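Nucleoside-diphosphate sugar epimerase (SulA family) (Corynebacterium glutamicum, PDB 3OH8) is probably an NAD(P)-dependent epimerase or dehydratase acting on nucleoside-diphosphate sugars, though its substrate and reaction remain unproven. Local coordinates at residues Ala307-Arg311 against Ile436-Leu440; Trp189-Pro194 against Leu231-Leu236. All coordinates share one frame; numbering follows the deposited sequence.

Contact 1 of 2, residues Ala307-Arg311 against Ile436-Leu440; sequences ALSGR and IAHEL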
loop_
_atom_site.group_PDB
_atom_site.type_symbol
_atom_site.label_atom_id
_atom_site.label_comp_id
_atom_site.label_asym_id
_atom_site.label_seq_id
_atom_site.Cartn_x
_atom_site.Cartn_y
_atom_site.Cartn_z
ATOM N N ALA A 307 0.372 3.732 -10.734
ATOM C CA ALA A 307 0.554 3.601 -9.301
ATOM C C ALA A 307 1.974 3.977 -8.908
ATOM O O ALA A 307 2.948 3.496 -9.496
ATOM C CB ALA A 307 0.224 2.184 -8.863
ATOM N N LEU A 308 2.096 4.861 -7.924
ATOM C CA LEU A 308 3.410 5.309 -7.497
ATOM C C LEU A 308 3.805 4.582 -6.229
ATOM O O LEU A 308 3.145 4.718 -5.191
ATOM C CB LEU A 308 3.440 6.819 -7.260
ATOM C CG LEU A 308 2.984 7.688 -8.435
ATOM C CD1 LEU A 308 3.183 9.145 -8.068
ATOM C CD2 LEU A 308 3.743 7.333 -9.718
ATOM N N SER A 309 4.887 3.814 -6.327
ATOM C CA SER A 309 5.401 3.039 -5.203
ATOM C C SER A 309 6.914 3.138 -5.173
ATOM O O SER A 309 7.568 3.120 -6.221
ATOM C CB SER A 309 4.986 1.571 -5.329
ATOM O OG SER A 309 5.770 0.751 -4.479
ATOM N N GLY A 310 7.472 3.223 -3.971
ATOM C CA GLY A 310 8.914 3.248 -3.824
ATOM C C GLY A 310 9.548 1.911 -4.169
ATOM O O GLY A 310 10.731 1.842 -4.484
ATOM N N ARG A 311 8.780 0.831 -4.115
ATOM C CA ARG A 311 9.413 -0.473 -4.281
ATOM C C ARG A 311 9.227 -1.138 -5.644
ATOM O O ARG A 311 9.739 -2.229 -5.868
ATOM C CB ARG A 311 9.049 -1.441 -3.150
ATOM C CG ARG A 311 7.580 -1.656 -2.919
ATOM C CD ARG A 311 7.352 -2.846 -1.980
ATOM N NE ARG A 311 7.880 -2.627 -0.632
ATOM C CZ ARG A 311 7.190 -2.067 0.359
ATOM N NH1 ARG A 311 5.951 -1.647 0.145
ATOM N NH2 ARG A 311 7.738 -1.927 1.564
ATOM N N ILE A 436 5.157 11.302 -3.484
ATOM C CA ILE A 436 6.541 10.929 -3.779
ATOM C C ILE A 436 7.426 11.019 -2.529
ATOM O O ILE A 436 8.296 10.167 -2.304
ATOM C CB ILE A 436 7.108 11.815 -4.914
ATOM C CG1 ILE A 436 6.443 11.464 -6.251
ATOM C CG2 ILE A 436 8.618 11.671 -5.034
ATOM C CD1 ILE A 436 6.598 12.556 -7.293
ATOM N N ALA A 437 7.199 12.045 -1.709
ATOM C CA ALA A 437 7.949 12.195 -0.466
ATOM C C ALA A 437 7.735 10.975 0.441
ATOM O O ALA A 437 8.671 10.467 1.082
ATOM C CB ALA A 437 7.533 13.479 0.249
ATOM N N HIS A 438 6.493 10.503 0.478
ATOM C CA HIS A 438 6.138 9.324 1.270
ATOM C C HIS A 438 6.826 8.082 0.719
ATOM O O HIS A 438 7.443 7.316 1.463
ATOM C CB HIS A 438 4.611 9.149 1.292
ATOM C CG HIS A 438 4.137 8.011 2.154
ATOM N ND1 HIS A 438 4.305 7.996 3.514
ATOM C CD2 HIS A 438 3.471 6.873 1.837
ATOM C CE1 HIS A 438 3.785 6.879 4.013
ATOM N NE2 HIS A 438 3.271 6.185 3.013
ATOM N N GLU A 439 6.736 7.889 -0.589
ATOM C CA GLU A 439 7.234 6.659 -1.203
ATOM C C GLU A 439 8.758 6.552 -1.333
ATOM O O GLU A 439 9.320 5.453 -1.280
ATOM C CB GLU A 439 6.551 6.447 -2.552
ATOM C CG GLU A 439 5.095 6.083 -2.399
ATOM C CD GLU A 439 4.912 4.785 -1.639
ATOM O OE1 GLU A 439 5.745 3.861 -1.803
ATOM O OE2 GLU A 439 3.933 4.697 -0.871
ATOM N N LEU A 440 9.429 7.692 -1.463
ATOM C CA LEU A 440 10.879 7.697 -1.645
ATOM C C LEU A 440 11.630 8.077 -0.367
ATOM O O LEU A 440 12.864 8.129 -0.355
ATOM C CB LEU A 440 11.276 8.632 -2.795
ATOM C CG LEU A 440 10.716 8.249 -4.170
ATOM C CD1 LEU A 440 11.194 9.225 -5.250
ATOM C CD2 LEU A 440 11.109 6.816 -4.530
HETATM O O HOH W 1 5.190 1.182 -1.968
#

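Contact 2 of 2, residues Trp189-Pro194 against Leu231-Leu236; sequences WDPLNP and LPTKFL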
loop_
_atom_site.group_PDB
_atom_site.type_symbol
_atom_site.label_atom_id
_atom_site.label_comp_id
_atom_site.label_asym_id
_atom_site.label_seq_id
_atom_site.Cartn_x
_atom_site.Cartn_y
_atom_site.Cartn_z
ATOM N N TRP A 189 -4.385 -21.413 -9.042
ATOM C CA TRP A 189 -5.272 -20.842 -10.041
ATOM C C TRP A 189 -4.708 -21.079 -11.432
ATOM O O TRP A 189 -3.617 -20.612 -11.749
ATOM C CB TRP A 189 -5.460 -19.345 -9.792
ATOM C CG TRP A 189 -6.193 -18.625 -10.894
ATOM C CD1 TRP A 189 -7.366 -18.998 -11.482
ATOM C CD2 TRP A 189 -5.807 -17.391 -11.510
ATOM N NE1 TRP A 189 -7.732 -18.073 -12.439
ATOM C CE2 TRP A 189 -6.789 -17.079 -12.472
ATOM C CE3 TRP A 189 -4.727 -16.517 -11.335
ATOM C CZ2 TRP A 189 -6.720 -15.931 -13.262
ATOM C CZ3 TRP A 189 -4.664 -15.380 -12.120
ATOM C CH2 TRP A 189 -5.648 -15.103 -13.073
ATOM N N ASP A 190 -5.458 -21.814 -12.245
ATOM C CA ASP A 190 -5.153 -21.992 -13.667
ATOM C C ASP A 190 -6.020 -21.010 -14.436
ATOM O O ASP A 190 -7.219 -21.212 -14.551
ATOM C CB ASP A 190 -5.498 -23.417 -14.100
ATOM C CG ASP A 190 -5.113 -23.699 -15.546
ATOM O OD1 ASP A 190 -4.847 -22.732 -16.291
ATOM O OD2 ASP A 190 -5.077 -24.887 -15.939
ATOM N N PRO A 191 -5.422 -19.928 -14.946
ATOM C CA PRO A 191 -6.239 -18.851 -15.519
ATOM C C PRO A 191 -7.186 -19.326 -16.620
ATOM O O PRO A 191 -8.312 -18.823 -16.709
ATOM C CB PRO A 191 -5.201 -17.882 -16.086
ATOM C CG PRO A 191 -3.963 -18.135 -15.268
ATOM C CD PRO A 191 -3.981 -19.624 -14.991
ATOM N N LEU A 192 -6.755 -20.283 -17.437
ATOM C CA LEU A 192 -7.584 -20.729 -18.560
ATOM C C LEU A 192 -8.426 -21.945 -18.224
ATOM O O LEU A 192 -9.123 -22.479 -19.081
ATOM C CB LEU A 192 -6.730 -21.003 -19.801
ATOM C CG LEU A 192 -6.092 -19.745 -20.401
ATOM C CD1 LEU A 192 -5.088 -20.103 -21.482
ATOM C CD2 LEU A 192 -7.174 -18.804 -20.935
ATOM N N ASN A 193 -8.359 -22.382 -16.975
ATOM C CA ASN A 193 -9.152 -23.517 -16.544
ATOM C C ASN A 193 -9.268 -23.532 -15.028
ATOM O O ASN A 193 -8.781 -24.453 -14.390
ATOM C CB ASN A 193 -8.506 -24.829 -17.033
ATOM C CG ASN A 193 -9.344 -26.056 -16.692
ATOM O OD1 ASN A 193 -10.569 -25.977 -16.604
ATOM N ND2 ASN A 193 -8.683 -27.193 -16.504
ATOM N N PRO A 194 -9.911 -22.504 -14.446
ATOM C CA PRO A 194 -9.961 -22.378 -12.983
ATOM C C PRO A 194 -10.819 -23.463 -12.317
ATOM O O PRO A 194 -11.874 -23.833 -12.838
ATOM C CB PRO A 194 -10.573 -20.985 -12.775
ATOM C CG PRO A 194 -11.396 -20.756 -14.016
ATOM C CD PRO A 194 -10.575 -21.374 -15.118
ATOM N N LEU A 231 -10.027 -13.856 -21.323
ATOM C CA LEU A 231 -10.564 -15.178 -20.972
ATOM C C LEU A 231 -10.481 -15.522 -19.450
ATOM O O LEU A 231 -11.459 -15.973 -18.847
ATOM C CB LEU A 231 -9.897 -16.271 -21.823
ATOM C CG LEU A 231 -10.679 -16.895 -23.002
ATOM C CD1 LEU A 231 -11.719 -15.954 -23.583
ATOM C CD2 LEU A 231 -9.740 -17.384 -24.092
ATOM N N PRO A 232 -9.315 -15.312 -18.829
ATOM C CA PRO A 232 -9.282 -15.636 -17.399
ATOM C C PRO A 232 -10.296 -14.817 -16.593
ATOM O O PRO A 232 -10.850 -15.317 -15.603
ATOM C CB PRO A 232 -7.851 -15.278 -16.993
ATOM C CG PRO A 232 -7.045 -15.409 -18.276
ATOM C CD PRO A 232 -7.979 -14.985 -19.369
ATOM N N THR A 233 -10.525 -13.573 -17.006
ATOM C CA THR A 233 -11.462 -12.698 -16.308
ATOM C C THR A 233 -12.875 -13.247 -16.426
ATOM O O THR A 233 -13.646 -13.208 -15.471
ATOM C CB THR A 233 -11.404 -11.250 -16.856
ATOM O OG1 THR A 233 -10.133 -10.662 -16.534
ATOM C CG2 THR A 233 -12.489 -10.417 -16.246
ATOM N N LYS A 234 -13.202 -13.780 -17.602
ATOM C CA LYS A 234 -14.523 -14.333 -17.843
ATOM C C LYS A 234 -14.752 -15.604 -17.033
ATOM O O LYS A 234 -15.827 -15.802 -16.453
ATOM C CB LYS A 234 -14.717 -14.625 -19.334
ATOM C CG LYS A 234 -16.124 -15.049 -19.703
ATOM C CD LYS A 234 -16.207 -15.385 -21.188
ATOM C CE LYS A 234 -17.552 -15.989 -21.547
ATOM N NZ LYS A 234 -17.599 -16.381 -22.984
ATOM N N PHE A 235 -13.750 -16.476 -17.007
ATOM C CA PHE A 235 -13.886 -17.735 -16.292
ATOM C C PHE A 235 -14.062 -17.470 -14.802
ATOM O O PHE A 235 -14.857 -18.124 -14.131
ATOM C CB PHE A 235 -12.704 -18.668 -16.591
ATOM C CG PHE A 235 -12.577 -19.031 -18.062
ATOM C CD1 PHE A 235 -13.664 -18.898 -18.915
ATOM C CD2 PHE A 235 -11.377 -19.499 -18.583
ATOM C CE1 PHE A 235 -13.561 -19.233 -20.268
ATOM C CE2 PHE A 235 -11.264 -19.839 -19.927
ATOM C CZ PHE A 235 -12.361 -19.702 -20.771
ATOM N N LEU A 236 -13.344 -16.482 -14.288
ATOM C CA LEU A 236 -13.500 -16.112 -12.882
ATOM C C LEU A 236 -14.910 -15.539 -12.649
ATOM O O LEU A 236 -15.572 -15.852 -11.657
ATOM C CB LEU A 236 -12.439 -15.082 -12.486
ATOM C CG LEU A 236 -11.217 -15.436 -11.621
ATOM C CD1 LEU A 236 -11.261 -16.840 -10.976
ATOM C CD2 LEU A 236 -9.972 -15.233 -12.417
HETATM O O HOH W 2 -9.551 -17.666 -14.579
#

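Contact 1 of 2, residues Ala307-Arg311 against Ile436-Leu440
E439, on helix 432-440, reaches across to the backbone of L308, S309 and G310, on the segment that carries strand 298-308 into a turn. Its CB already lies 3.6 Å from G310 N. CG, set anti to the carbonyl carbon (chi1 -70°), comes to 3.7 Å from L308 O, and a bend at chi2 (-61°) folds the carboxylate back against the turn. There OE1 takes the N-H of G310 at 2.8 Å, nearly straight (164°); the donor comes from the anti side, a little out of the carboxylate plane. The same OE1 accepts a hydrogen bond from a water 2.7 Å away, and this water also bonds S309 OG. That hydroxyl in turn accepts from R311 N at 3.0 Å, making an ST turn, so one carboxylate oxygen holds the backbone directly and the S309 side chain through the water.

G310 brings its CA to 3.4 Å from E439 O in a CA-H...O contact; that carbonyl has no conventional partner. L440 CD2 flanks G310 CA, while L308 CD1 meets I436 CG1 farther up the helix. I342 and L315 also pack on E439. A largely buried carboxylate thus pins the segment that follows from a Rossmann-type strand to a helix of the DUF1731 region, and its two donors at OE1 would be expected to stabilise the charged form.

Contact 2 of 2, residues Trp189-Pro194 against Leu231-Leu236
The W189 indole meets L236 and P232 of the helix; one face carries P191 CA, 3.3 Å above the plane and offset toward the rim, and P194 CB and a water lie at its edge, in plane. L236 CD2 approaches the ring obliquely, 3.4 Å from W189 CZ2, and P232 CB comes to the same ring atom, both side chains crossing the indole at about a right angle. W189 chi1 of 171° carries the indole away from its own backbone N and toward the helix. F235 has L231 O over one face, from the preceding helical turn, and L192 CA at its edge, in plane. P191 O also lies near the plane at that ring's edge, whereas L192 O is oblique, 3.5 Å from F235 CE2.

The prolines fill the space between. P191 CB packs on P232 CG at 3.8 Å, and P194 CG meets F235 CB at 3.6 Å. Although the L192 side chain sets out away from the helix, its CD2 returns to L231 CB. D190 to N193 form a type I turn that presents P191 and L192.

No direct conventional hydrogen bond joins the segments. Instead, the water accepts from W189 NE1 at 2.8 Å and donates to P191 O and P232 O, so three polar groups at an apolar interface share one bridge. P191 O also receives a CA-H...O contact from P232 CA.

This is packing of the loop after strand 187-188 against helix 222-242. The backbone of W189 bonds that of V178, the last residue of strand 173-178; L236 rests on L205 and H207 of strand 204-207, and P194 also touches L239 farther along the helix.

In the fold
From the N terminus the chain first forms the antiparallel sheet that begins with strand 3-9, then enters the mixed, largely parallel Rossmann-type sheet at strand 149-153. Contact 2 closes a short loop there: 36 residues, including strand 204-207, separate its segments, and the loop after strand 187-188 meets helix 222-242. Contact 1 opens only later, on the segment that follows from strand 298-308, and closes after 124 intervening residues, at helix 432-440. The two loops follow in series, neither nested nor crossing. Their centres lie 32 Å apart and their nearest atoms about 18 Å, without touching. Contact 2 is internal to the epimerase-family region; contact 1 ties that region to the DUF1731 part.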